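Local coordinates for protein lipoteichoic acid primase (Listeria monocytogenes, PDB 4UOP) that belongs to the sulfatase-like family and has an extracellular catalytic domain with an alpha/beta core that holds a magnesium ion, at residues N71-K76 against S81-L86; A111-Y116 against T126-Y131; K179-E184 against Y197-P202; N368-E373 against K415-A420. All blocks are in the same frame, centred on the assembly; numbering follows the deposited sequence.

In the fold
The four contacts follow one another along the chain; none crosses or encloses another. Contact 1 comes first and closes the small hairpin of strands 76-77 and 80-81, joining the loop after strand 59-65 to the start of helix 84-89. Contact 2 then brings the short helix 127-130 back onto helix 107-117. Its centre lies about 29 Å from that of contact 1, on the opposite side of the chain's centre. Contact 3 folds the end of helix 178-181 against helix 193-209. Contact 4 closes the longest loop: it joins segment 368-373, at the edge of the five-stranded antiparallel sheet, to the C-terminal helix 412-433, about 41 Å from contact 3 between centres.

Contact 1: N71-K76 against S81-L86; sequences NLTNVK and SITPTL
Val75 and Ile82 are joined through the backbone: Ile82 N donates to Val75 O at 2.9 Å. A water also donates to Val75 O, so this oxygen is gripped twice. The same water accepts from Thr83 N at 2.7 Å and bridges the two segments. One residue further out, Asn74 N gives a nearly straight bond to Thr83 OG1 (2.9 Å, 171°). Thr83 OG1 lies between its own backbone N and carbonyl carbon (chi1 60°), which turns it to meet that N-H. Its second partner is Asp87, in the helix that follows.

At the other end, Lys76 runs extended and bends only at chi4 (-64°). This bend returns NZ to Ser81 OG, to which it donates at 2.8 Å. Lys76 and Ser81 also form an antiparallel, non-hydrogen-bonded pair, CA to CA 4.4 Å. The aliphatic branches of Val75 and Ile82 lie side by side and point the same way, CG1 of Val75 being 3.9 Å from CG1 of Ile82. Around this shell, Thr73 OG1 is bonded to Arg70 O, and Asn74 ND2 to Gln90. Helix 246-271 packs on Thr83 and supplies His255, which bonds Ile82 O. The arrangement is a short beta hairpin that runs directly into helix 84-89.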
# COMPACT_ATOMS: atom_id res chain seq x y z
N ASN B 71 1.07 16.18 -18.39
CA ASN B 71 1.91 17.38 -18.31
C ASN B 71 3.33 17.18 -18.85
O ASN B 71 4.14 18.13 -18.89
CB ASN B 71 1.91 17.99 -16.90
CG ASN B 71 2.53 17.11 -15.84
OD1 ASN B 71 3.23 16.14 -16.11
ND2 ASN B 71 2.29 17.48 -14.59
N LEU B 72 3.64 15.97 -19.29
CA LEU B 72 4.87 15.72 -20.05
C LEU B 72 4.58 15.10 -21.42
O LEU B 72 5.31 14.24 -21.89
CB LEU B 72 5.83 14.85 -19.23
CG LEU B 72 6.29 15.47 -17.91
CD1 LEU B 72 7.06 14.45 -17.09
CD2 LEU B 72 7.16 16.70 -18.14
N THR B 73 3.48 15.51 -22.03
CA THR B 73 3.19 15.19 -23.41
C THR B 73 2.98 16.51 -24.13
O THR B 73 2.79 17.55 -23.50
CB THR B 73 1.94 14.31 -23.57
OG1 THR B 73 0.79 15.03 -23.12
CG2 THR B 73 2.08 13.01 -22.80
N ASN B 74 3.02 16.47 -25.46
CA ASN B 74 2.92 17.68 -26.27
C ASN B 74 3.95 18.73 -25.84
O ASN B 74 3.65 19.92 -25.71
CB ASN B 74 1.49 18.24 -26.25
CG ASN B 74 1.09 18.87 -27.58
OD1 ASN B 74 1.93 19.42 -28.29
ND2 ASN B 74 -0.20 18.77 -27.93
N VAL B 75 5.17 18.25 -25.61
CA VAL B 75 6.31 19.05 -25.20
C VAL B 75 7.30 19.07 -26.36
O VAL B 75 7.42 18.09 -27.08
CB VAL B 75 6.95 18.43 -23.93
CG1 VAL B 75 8.42 18.81 -23.78
CG2 VAL B 75 6.16 18.84 -22.69
N LYS B 76 7.98 20.20 -26.53
CA LYS B 76 9.07 20.31 -27.51
C LYS B 76 10.36 20.64 -26.77
O LYS B 76 10.38 21.53 -25.93
CB LYS B 76 8.78 21.40 -28.52
CG LYS B 76 7.80 21.02 -29.60
CD LYS B 76 7.58 22.17 -30.56
CE LYS B 76 6.62 21.79 -31.67
NZ LYS B 76 7.15 20.71 -32.54
N SER B 81 9.70 17.50 -31.02
CA SER B 81 8.49 17.03 -30.35
C SER B 81 8.75 15.72 -29.63
O SER B 81 9.32 14.80 -30.21
CB SER B 81 7.36 16.82 -31.36
OG SER B 81 6.88 18.06 -31.83
N ILE B 82 8.32 15.63 -28.39
CA ILE B 82 8.50 14.41 -27.61
C ILE B 82 7.45 13.37 -27.98
O ILE B 82 7.77 12.20 -28.12
CB ILE B 82 8.48 14.70 -26.10
CG1 ILE B 82 9.62 15.66 -25.72
CG2 ILE B 82 8.57 13.42 -25.28
CD1 ILE B 82 11.01 15.14 -26.04
N THR B 83 6.19 13.80 -28.12
CA THR B 83 5.10 12.89 -28.46
C THR B 83 4.35 13.33 -29.71
O THR B 83 3.16 13.60 -29.64
CB THR B 83 4.08 12.76 -27.29
OG1 THR B 83 3.51 14.03 -27.00
CG2 THR B 83 4.72 12.20 -26.03
N PRO B 84 5.03 13.38 -30.86
CA PRO B 84 4.35 13.78 -32.09
C PRO B 84 3.17 12.88 -32.50
O PRO B 84 2.21 13.39 -33.06
CB PRO B 84 5.46 13.76 -33.16
CG PRO B 84 6.49 12.84 -32.61
CD PRO B 84 6.43 12.98 -31.12
N THR B 85 3.21 11.58 -32.22
CA THR B 85 2.06 10.69 -32.51
C THR B 85 0.84 11.16 -31.75
O THR B 85 -0.23 11.33 -32.34
CB THR B 85 2.36 9.21 -32.19
OG1 THR B 85 3.44 8.75 -32.99
CG2 THR B 85 1.14 8.30 -32.47
N LEU B 86 0.97 11.38 -30.45
CA LEU B 86 -0.18 11.80 -29.63
C LEU B 86 -0.63 13.20 -30.03
O LEU B 86 -1.81 13.47 -30.10
CB LEU B 86 0.15 11.77 -28.13
CG LEU B 86 0.46 10.41 -27.50
CD1 LEU B 86 0.57 10.54 -25.98
CD2 LEU B 86 -0.56 9.36 -27.89
O HOH W 1 5.29 16.37 -28.09

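Contact 2: A111-Y116 against T126-Y131; sequences AEWSVY and TNTQTY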
# COMPACT_ATOMS: atom_id res chain seq x y z
N ALA B 111 -3.97 -0.06 -12.73
CA ALA B 111 -4.53 0.54 -13.92
C ALA B 111 -5.33 -0.48 -14.71
O ALA B 111 -6.48 -0.23 -15.08
CB ALA B 111 -3.44 1.15 -14.78
N GLU B 112 -4.73 -1.65 -14.95
CA GLU B 112 -5.41 -2.72 -15.64
C GLU B 112 -6.68 -3.11 -14.89
O GLU B 112 -7.73 -3.29 -15.51
CB GLU B 112 -4.50 -3.93 -15.78
CG GLU B 112 -3.32 -3.72 -16.73
CD GLU B 112 -2.59 -5.03 -16.99
OE1 GLU B 112 -3.13 -5.87 -17.73
OE2 GLU B 112 -1.49 -5.22 -16.42
N TRP B 113 -6.56 -3.27 -13.57
CA TRP B 113 -7.72 -3.61 -12.74
C TRP B 113 -8.88 -2.64 -12.96
O TRP B 113 -10.05 -3.07 -13.15
CB TRP B 113 -7.33 -3.63 -11.25
CG TRP B 113 -8.51 -3.91 -10.37
CD1 TRP B 113 -9.38 -3.01 -9.85
CD2 TRP B 113 -9.00 -5.20 -9.98
NE1 TRP B 113 -10.37 -3.64 -9.14
CE2 TRP B 113 -10.16 -4.99 -9.20
CE3 TRP B 113 -8.56 -6.51 -10.19
CZ2 TRP B 113 -10.88 -6.04 -8.65
CZ3 TRP B 113 -9.28 -7.55 -9.64
CH2 TRP B 113 -10.42 -7.31 -8.87
N SER B 114 -8.57 -1.35 -12.87
CA SER B 114 -9.55 -0.28 -13.01
C SER B 114 -10.23 -0.32 -14.37
O SER B 114 -11.45 -0.23 -14.48
CB SER B 114 -8.86 1.08 -12.83
OG SER B 114 -8.49 1.28 -11.50
N VAL B 115 -9.43 -0.49 -15.41
CA VAL B 115 -9.95 -0.50 -16.76
C VAL B 115 -10.82 -1.74 -17.04
O VAL B 115 -11.93 -1.61 -17.57
CB VAL B 115 -8.81 -0.34 -17.78
CG1 VAL B 115 -9.32 -0.49 -19.20
CG2 VAL B 115 -8.15 1.02 -17.58
N TYR B 116 -10.34 -2.92 -16.68
CA TYR B 116 -11.08 -4.14 -17.00
C TYR B 116 -12.37 -4.30 -16.18
O TYR B 116 -13.35 -4.83 -16.69
CB TYR B 116 -10.24 -5.40 -16.82
CG TYR B 116 -8.91 -5.41 -17.55
CD1 TYR B 116 -8.73 -4.73 -18.73
CD2 TYR B 116 -7.83 -6.13 -17.04
CE1 TYR B 116 -7.50 -4.74 -19.38
CE2 TYR B 116 -6.61 -6.15 -17.67
CZ TYR B 116 -6.44 -5.45 -18.84
OH TYR B 116 -5.21 -5.45 -19.46
N THR B 126 -3.10 -5.70 -3.43
CA THR B 126 -2.98 -5.68 -4.90
C THR B 126 -4.09 -6.61 -5.40
O THR B 126 -4.03 -7.83 -5.22
CB THR B 126 -1.60 -6.16 -5.38
OG1 THR B 126 -0.62 -5.20 -4.98
CG2 THR B 126 -1.55 -6.27 -6.88
N ASN B 127 -5.12 -6.02 -6.01
CA ASN B 127 -6.32 -6.78 -6.36
C ASN B 127 -6.06 -7.89 -7.35
O ASN B 127 -6.71 -8.93 -7.29
CB ASN B 127 -7.45 -5.85 -6.85
CG ASN B 127 -8.17 -5.17 -5.70
OD1 ASN B 127 -7.93 -5.48 -4.53
ND2 ASN B 127 -9.04 -4.24 -6.02
N THR B 128 -5.10 -7.69 -8.26
CA THR B 128 -4.82 -8.73 -9.24
C THR B 128 -4.24 -9.97 -8.55
O THR B 128 -4.40 -11.07 -9.05
CB THR B 128 -3.87 -8.25 -10.37
OG1 THR B 128 -2.62 -7.84 -9.83
CG2 THR B 128 -4.51 -7.09 -11.14
N GLN B 129 -3.58 -9.78 -7.41
CA GLN B 129 -3.06 -10.89 -6.60
C GLN B 129 -4.18 -11.49 -5.77
O GLN B 129 -4.49 -12.67 -5.90
CB GLN B 129 -1.97 -10.40 -5.65
CG GLN B 129 -0.69 -9.98 -6.34
CD GLN B 129 0.29 -11.12 -6.53
OE1 GLN B 129 -0.02 -12.29 -6.27
NE2 GLN B 129 1.49 -10.79 -6.98
N THR B 130 -4.79 -10.67 -4.94
CA THR B 130 -5.77 -11.14 -3.96
C THR B 130 -7.03 -11.74 -4.59
O THR B 130 -7.63 -12.67 -4.01
CB THR B 130 -6.16 -10.00 -3.01
OG1 THR B 130 -4.96 -9.48 -2.42
CG2 THR B 130 -7.11 -10.48 -1.90
N TYR B 131 -7.46 -11.23 -5.74
CA TYR B 131 -8.73 -11.67 -6.33
C TYR B 131 -8.58 -12.40 -7.66
O TYR B 131 -9.56 -12.61 -8.39
CB TYR B 131 -9.67 -10.48 -6.44
CG TYR B 131 -9.98 -9.87 -5.09
CD1 TYR B 131 -10.79 -10.54 -4.18
CD2 TYR B 131 -9.42 -8.65 -4.71
CE1 TYR B 131 -11.06 -10.00 -2.94
CE2 TYR B 131 -9.69 -8.10 -3.47
CZ TYR B 131 -10.52 -8.77 -2.59
OH TYR B 131 -10.80 -8.24 -1.36
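The backbones of helix 107-117 and the short helix 127-130 come nearest at Trp113 and Thr128, whose CA atoms are 6.8 Å apart. Trp113 fills the gap. Its CG is anti to the backbone N (chi1 177°), which swings the indole out toward the second helix. Asn127 lies over one face of that ring. Asn127 CB stands 3.5 Å from the centroid of the six-membered ring and only 8° off its normal, a CH-pi contact. The amide is not laid flat on the indole: the two planes are 62° apart. Asn127 ND2 ends 3.4 Å from Trp113 NE1, but both are donors and do not bond. Trp113 NE1 has a weak hydrogen bond to Thr119 OG1 instead.

Helix 107-117 also carries Thr108, a ligand of the magnesium ion, so the packing backs a helix of the sulfatase-like core that reaches the metal site. The contact itself is not at the ion: the Thr128 side chain is about 12 Å away.

Further along the indole, Trp113 CH2 meets Tyr131 CB at 4.1 Å, and Trp113 CE3 meets Thr128 CG2 at 4.2 Å. Thr128 OG1 turns to Tyr161 O. Asn127 OD1 lies in the plane of the Tyr131 ring at its edge, while Thr130 CG2 covers one face of that ring. Tyr131 OH bonds Asn433, and Val432 of helix 412-433 touches both Trp113 and Tyr131. Within the first helix, Tyr116 OH donates to the anti lone pair of Glu112 OE1 at 2.7 Å. Arg163 forms a salt bridge with Glu112 OE2.

Contact 3: K179-E184 against Y197-P202; sequences KFFGDE and YNKAFP
Phe180 has CG anti to the backbone N (chi1 172°), whereas Phe181 has CG beside it (chi1 -64°). These different turns bring both neighbouring rings to Lys199. Phe180 CE2 is 3.7 Å from Lys199 CB, and Phe181 CD1 is 3.8 Å from the same carbon. Phe180 CD2 also sits over the centre of the Phe181 ring. Lys199 O lies near the plane of the Phe180 ring, at its edge.

The lysine chain runs antiparallel to the two phenylalanine side chains, alongside them, and its CE comes 3.5 Å from Phe181 O. A bend at chi4 then takes NZ to a water at 3.1 Å, which donates to Phe180 O. Glu184 OE2 stops 4.2 Å from Lys199 NZ, too far for a salt bridge, though their charges probably attract. The water links the ammonium to the C-terminal end of helix 178-181, whose carbonyls would probably add a weak attraction.

Gly182, with positive phi, ends that helix. Tyr197 turns inward from helix 193-209 to strand 59-65 and stacks on Phe264. The short helix thus packs on the outer side of a helix that flanks the central sheet, an arrangement of the layered alpha/beta sulfatase-like fold.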
# COMPACT_ATOMS: atom_id res chain seq x y z
N LYS B 179 6.84 -15.52 -23.22
CA LYS B 179 6.98 -16.78 -24.00
C LYS B 179 6.63 -16.61 -25.47
O LYS B 179 7.28 -17.20 -26.35
CB LYS B 179 6.09 -17.89 -23.42
CG LYS B 179 6.52 -18.40 -22.06
CD LYS B 179 5.88 -19.75 -21.74
CE LYS B 179 4.35 -19.71 -21.80
NZ LYS B 179 3.75 -18.63 -20.96
N PHE B 180 5.61 -15.80 -25.74
CA PHE B 180 5.20 -15.52 -27.10
C PHE B 180 6.15 -14.57 -27.82
O PHE B 180 6.39 -14.72 -29.01
CB PHE B 180 3.77 -14.94 -27.11
CG PHE B 180 3.34 -14.45 -28.46
CD1 PHE B 180 2.96 -15.35 -29.45
CD2 PHE B 180 3.32 -13.09 -28.74
CE1 PHE B 180 2.56 -14.89 -30.69
CE2 PHE B 180 2.93 -12.63 -29.98
CZ PHE B 180 2.55 -13.54 -30.96
N PHE B 181 6.61 -13.53 -27.13
CA PHE B 181 7.44 -12.50 -27.78
C PHE B 181 8.92 -12.83 -28.03
O PHE B 181 9.55 -12.17 -28.85
CB PHE B 181 7.29 -11.16 -27.07
CG PHE B 181 5.90 -10.60 -27.14
CD1 PHE B 181 5.48 -9.91 -28.26
CD2 PHE B 181 5.01 -10.76 -26.08
CE1 PHE B 181 4.20 -9.39 -28.34
CE2 PHE B 181 3.73 -10.24 -26.15
CZ PHE B 181 3.32 -9.56 -27.28
N GLY B 182 9.47 -13.88 -27.41
CA GLY B 182 10.90 -14.20 -27.59
C GLY B 182 11.77 -13.26 -26.78
O GLY B 182 11.30 -12.64 -25.85
N ASP B 183 13.06 -13.18 -27.13
CA ASP B 183 14.01 -12.34 -26.40
C ASP B 183 14.84 -11.45 -27.33
O ASP B 183 15.92 -10.99 -26.96
CB ASP B 183 14.92 -13.22 -25.54
CG ASP B 183 14.20 -13.78 -24.32
OD1 ASP B 183 13.75 -12.97 -23.47
OD2 ASP B 183 14.08 -15.03 -24.22
N GLU B 184 14.32 -11.19 -28.52
CA GLU B 184 14.92 -10.22 -29.43
C GLU B 184 14.61 -8.79 -28.97
O GLU B 184 13.54 -8.55 -28.37
CB GLU B 184 14.41 -10.42 -30.87
CG GLU B 184 12.94 -10.01 -31.08
CD GLU B 184 12.52 -10.04 -32.54
OE1 GLU B 184 13.40 -10.01 -33.44
OE2 GLU B 184 11.30 -10.09 -32.79
N TYR B 197 4.30 -4.50 -30.76
CA TYR B 197 3.38 -4.14 -31.83
C TYR B 197 3.55 -5.02 -33.07
O TYR B 197 2.57 -5.41 -33.71
CB TYR B 197 3.52 -2.67 -32.20
CG TYR B 197 3.21 -1.72 -31.07
CD1 TYR B 197 2.01 -1.83 -30.34
CD2 TYR B 197 4.09 -0.71 -30.71
CE1 TYR B 197 1.74 -0.98 -29.29
CE2 TYR B 197 3.81 0.17 -29.68
CZ TYR B 197 2.62 0.03 -28.95
OH TYR B 197 2.35 0.88 -27.90
N ASN B 198 4.80 -5.33 -33.42
CA ASN B 198 5.07 -6.16 -34.59
C ASN B 198 4.59 -7.60 -34.47
O ASN B 198 4.20 -8.20 -35.45
CB ASN B 198 6.56 -6.14 -34.94
CG ASN B 198 6.96 -4.87 -35.66
OD1 ASN B 198 6.12 -4.17 -36.22
ND2 ASN B 198 8.25 -4.58 -35.67
N LYS B 199 4.65 -8.18 -33.28
CA LYS B 199 4.17 -9.54 -33.09
C LYS B 199 2.67 -9.60 -32.80
O LYS B 199 2.04 -10.58 -33.14
CB LYS B 199 4.97 -10.26 -32.02
CG LYS B 199 6.41 -10.52 -32.47
CD LYS B 199 7.14 -11.45 -31.53
CE LYS B 199 8.46 -11.91 -32.13
NZ LYS B 199 8.27 -12.97 -33.16
N ALA B 200 2.10 -8.54 -32.25
CA ALA B 200 0.63 -8.52 -32.03
C ALA B 200 -0.12 -8.31 -33.35
O ALA B 200 -1.15 -8.95 -33.60
CB ALA B 200 0.25 -7.44 -31.03
N PHE B 201 0.39 -7.42 -34.20
CA PHE B 201 -0.33 -7.00 -35.38
C PHE B 201 -0.83 -8.16 -36.27
O PHE B 201 -1.99 -8.16 -36.69
CB PHE B 201 0.46 -5.95 -36.18
CG PHE B 201 -0.17 -5.61 -37.48
CD1 PHE B 201 -1.22 -4.70 -37.54
CD2 PHE B 201 0.24 -6.23 -38.65
CE1 PHE B 201 -1.83 -4.41 -38.75
CE2 PHE B 201 -0.36 -5.94 -39.86
CZ PHE B 201 -1.40 -5.02 -39.90
N PRO B 202 0.05 -9.14 -36.59
CA PRO B 202 -0.38 -10.23 -37.47
C PRO B 202 -1.54 -11.05 -36.89
O PRO B 202 -2.34 -11.58 -37.64
CB PRO B 202 0.88 -11.10 -37.61
CG PRO B 202 2.01 -10.15 -37.38
CD PRO B 202 1.51 -9.16 -36.37
O HOH W 2 8.52 -15.07 -30.87

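Contact 4: N368-E373 against K415-A420; sequences NNYVPE and KKRFDA
Asn368 O and Arg417 NE are joined by a water that donates to the carbonyl oxygen at 2.7 Å and accepts from NE at 2.8 Å. The water lies in the plane of the guanidinium, at its edge. Asn368 O also sits in the plane of the Tyr370 ring, at the edge.

Tyr370 and Arg417 make the main side-chain contact. Arg417 is extended from CG to NE, and its CD passes over one face of the Tyr370 ring. That carbon is 4.1 Å from the ring centroid and 21° off the normal, a CH-pi contact displaced toward the rim. The guanidinium does not stack on the ring. Its plane is turned 71° from the ring, and its edge faces Tyr370 CD1. The tyrosine CG lies between the backbone N and the carbonyl carbon (chi1 61°), which directs the ring at the helix.

Tyr370 OH reaches past the arginine to Ala420, where it comes 3.2 Å from CB. The hydroxyl is bonded to Lys41 O, near the start of the chain. Arg417 NH1 bonds Tyr387 OH on the antiparallel sheet, and Tyr382 of the same sheet touches the arginine side chain. Along helix 412-433, Lys415 NZ forms a salt bridge with Asp419 and donates to the syn lone pair of OD2 at 3.0 Å.

Segment 368-373 therefore meets the C-terminal helix through a CH-pi contact, the packing of Tyr370 on Ala420 and a water bridge. The arginine is probably oriented by bonds to neutral groups, NE to the water and NH1 to Tyr387 OH.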
# COMPACT_ATOMS: atom_id res chain seq x y z
N ASN B 368 -20.88 16.06 -15.06
CA ASN B 368 -20.47 16.37 -13.70
C ASN B 368 -19.74 15.19 -13.05
O ASN B 368 -19.81 14.99 -11.85
CB ASN B 368 -21.70 16.79 -12.85
CG ASN B 368 -22.81 15.74 -12.84
OD1 ASN B 368 -22.87 14.86 -13.70
ND2 ASN B 368 -23.72 15.85 -11.87
N ASN B 369 -19.03 14.41 -13.86
CA ASN B 369 -18.29 13.27 -13.33
C ASN B 369 -17.17 13.73 -12.40
O ASN B 369 -16.71 14.87 -12.47
CB ASN B 369 -17.75 12.41 -14.47
CG ASN B 369 -17.22 11.07 -14.01
OD1 ASN B 369 -17.74 10.46 -13.07
ND2 ASN B 369 -16.19 10.59 -14.68
N TYR B 370 -16.79 12.87 -11.46
CA TYR B 370 -15.65 13.13 -10.60
C TYR B 370 -14.93 11.82 -10.34
O TYR B 370 -15.47 10.76 -10.59
CB TYR B 370 -16.08 13.81 -9.29
CG TYR B 370 -17.03 13.00 -8.46
CD1 TYR B 370 -18.39 13.03 -8.71
CD2 TYR B 370 -16.56 12.22 -7.41
CE1 TYR B 370 -19.26 12.28 -7.96
CE2 TYR B 370 -17.45 11.47 -6.65
CZ TYR B 370 -18.79 11.52 -6.93
OH TYR B 370 -19.68 10.79 -6.18
N VAL B 371 -13.70 11.91 -9.86
CA VAL B 371 -12.85 10.73 -9.72
C VAL B 371 -12.30 10.62 -8.30
O VAL B 371 -11.39 11.39 -7.94
CB VAL B 371 -11.67 10.78 -10.71
CG1 VAL B 371 -10.89 9.49 -10.64
CG2 VAL B 371 -12.16 11.03 -12.13
N PRO B 372 -12.84 9.68 -7.50
CA PRO B 372 -12.27 9.38 -6.19
C PRO B 372 -10.84 8.84 -6.28
O PRO B 372 -10.53 8.10 -7.22
CB PRO B 372 -13.21 8.30 -5.64
CG PRO B 372 -14.49 8.54 -6.34
CD PRO B 372 -14.09 8.93 -7.73
N GLU B 373 -10.00 9.19 -5.30
CA GLU B 373 -8.63 8.70 -5.23
C GLU B 373 -8.34 8.12 -3.87
O GLU B 373 -9.00 8.47 -2.90
CB GLU B 373 -7.66 9.84 -5.52
CG GLU B 373 -7.81 10.42 -6.92
CD GLU B 373 -7.26 9.53 -8.02
OE1 GLU B 373 -6.54 8.57 -7.72
OE2 GLU B 373 -7.56 9.81 -9.20
N LYS B 415 -19.15 18.54 0.23
CA LYS B 415 -19.39 17.53 1.26
C LYS B 415 -20.06 16.29 0.68
O LYS B 415 -19.71 15.16 1.04
CB LYS B 415 -20.26 18.15 2.37
CG LYS B 415 -20.67 17.21 3.49
CD LYS B 415 -19.47 16.52 4.13
CE LYS B 415 -19.74 16.18 5.59
NZ LYS B 415 -21.01 15.42 5.78
N LYS B 416 -21.04 16.48 -0.19
CA LYS B 416 -21.74 15.35 -0.79
C LYS B 416 -20.79 14.44 -1.60
O LYS B 416 -20.89 13.23 -1.52
CB LYS B 416 -22.89 15.82 -1.67
CG LYS B 416 -24.14 16.13 -0.87
CD LYS B 416 -25.17 16.89 -1.68
CE LYS B 416 -26.29 17.40 -0.79
NZ LYS B 416 -27.30 18.17 -1.58
N ARG B 417 -19.87 15.04 -2.35
CA ARG B 417 -18.91 14.25 -3.12
C ARG B 417 -17.89 13.54 -2.24
O ARG B 417 -17.46 12.45 -2.58
CB ARG B 417 -18.20 15.11 -4.17
CG ARG B 417 -19.10 15.50 -5.33
CD ARG B 417 -18.31 16.17 -6.44
NE ARG B 417 -19.20 16.76 -7.43
CZ ARG B 417 -19.54 18.05 -7.50
NH1 ARG B 417 -19.07 18.95 -6.63
NH2 ARG B 417 -20.38 18.44 -8.45
N PHE B 418 -17.51 14.17 -1.13
CA PHE B 418 -16.63 13.52 -0.16
C PHE B 418 -17.30 12.29 0.44
O PHE B 418 -16.71 11.21 0.49
CB PHE B 418 -16.23 14.51 0.94
CG PHE B 418 -15.71 13.85 2.19
CD1 PHE B 418 -14.41 13.37 2.24
CD2 PHE B 418 -16.52 13.72 3.31
CE1 PHE B 418 -13.93 12.76 3.39
CE2 PHE B 418 -16.05 13.12 4.46
CZ PHE B 418 -14.75 12.64 4.50
N ASP B 419 -18.55 12.46 0.88
CA ASP B 419 -19.31 11.34 1.44
C ASP B 419 -19.55 10.24 0.41
O ASP B 419 -19.35 9.06 0.70
CB ASP B 419 -20.66 11.84 1.99
CG ASP B 419 -20.52 12.69 3.24
OD1 ASP B 419 -19.57 12.47 4.03
OD2 ASP B 419 -21.37 13.56 3.46
N ALA B 420 -19.98 10.62 -0.78
CA ALA B 420 -20.16 9.67 -1.88
C ALA B 420 -18.86 8.94 -2.20
O ALA B 420 -18.85 7.72 -2.38
CB ALA B 420 -20.66 10.37 -3.11
O HOH W 3 -20.81 15.55 -9.37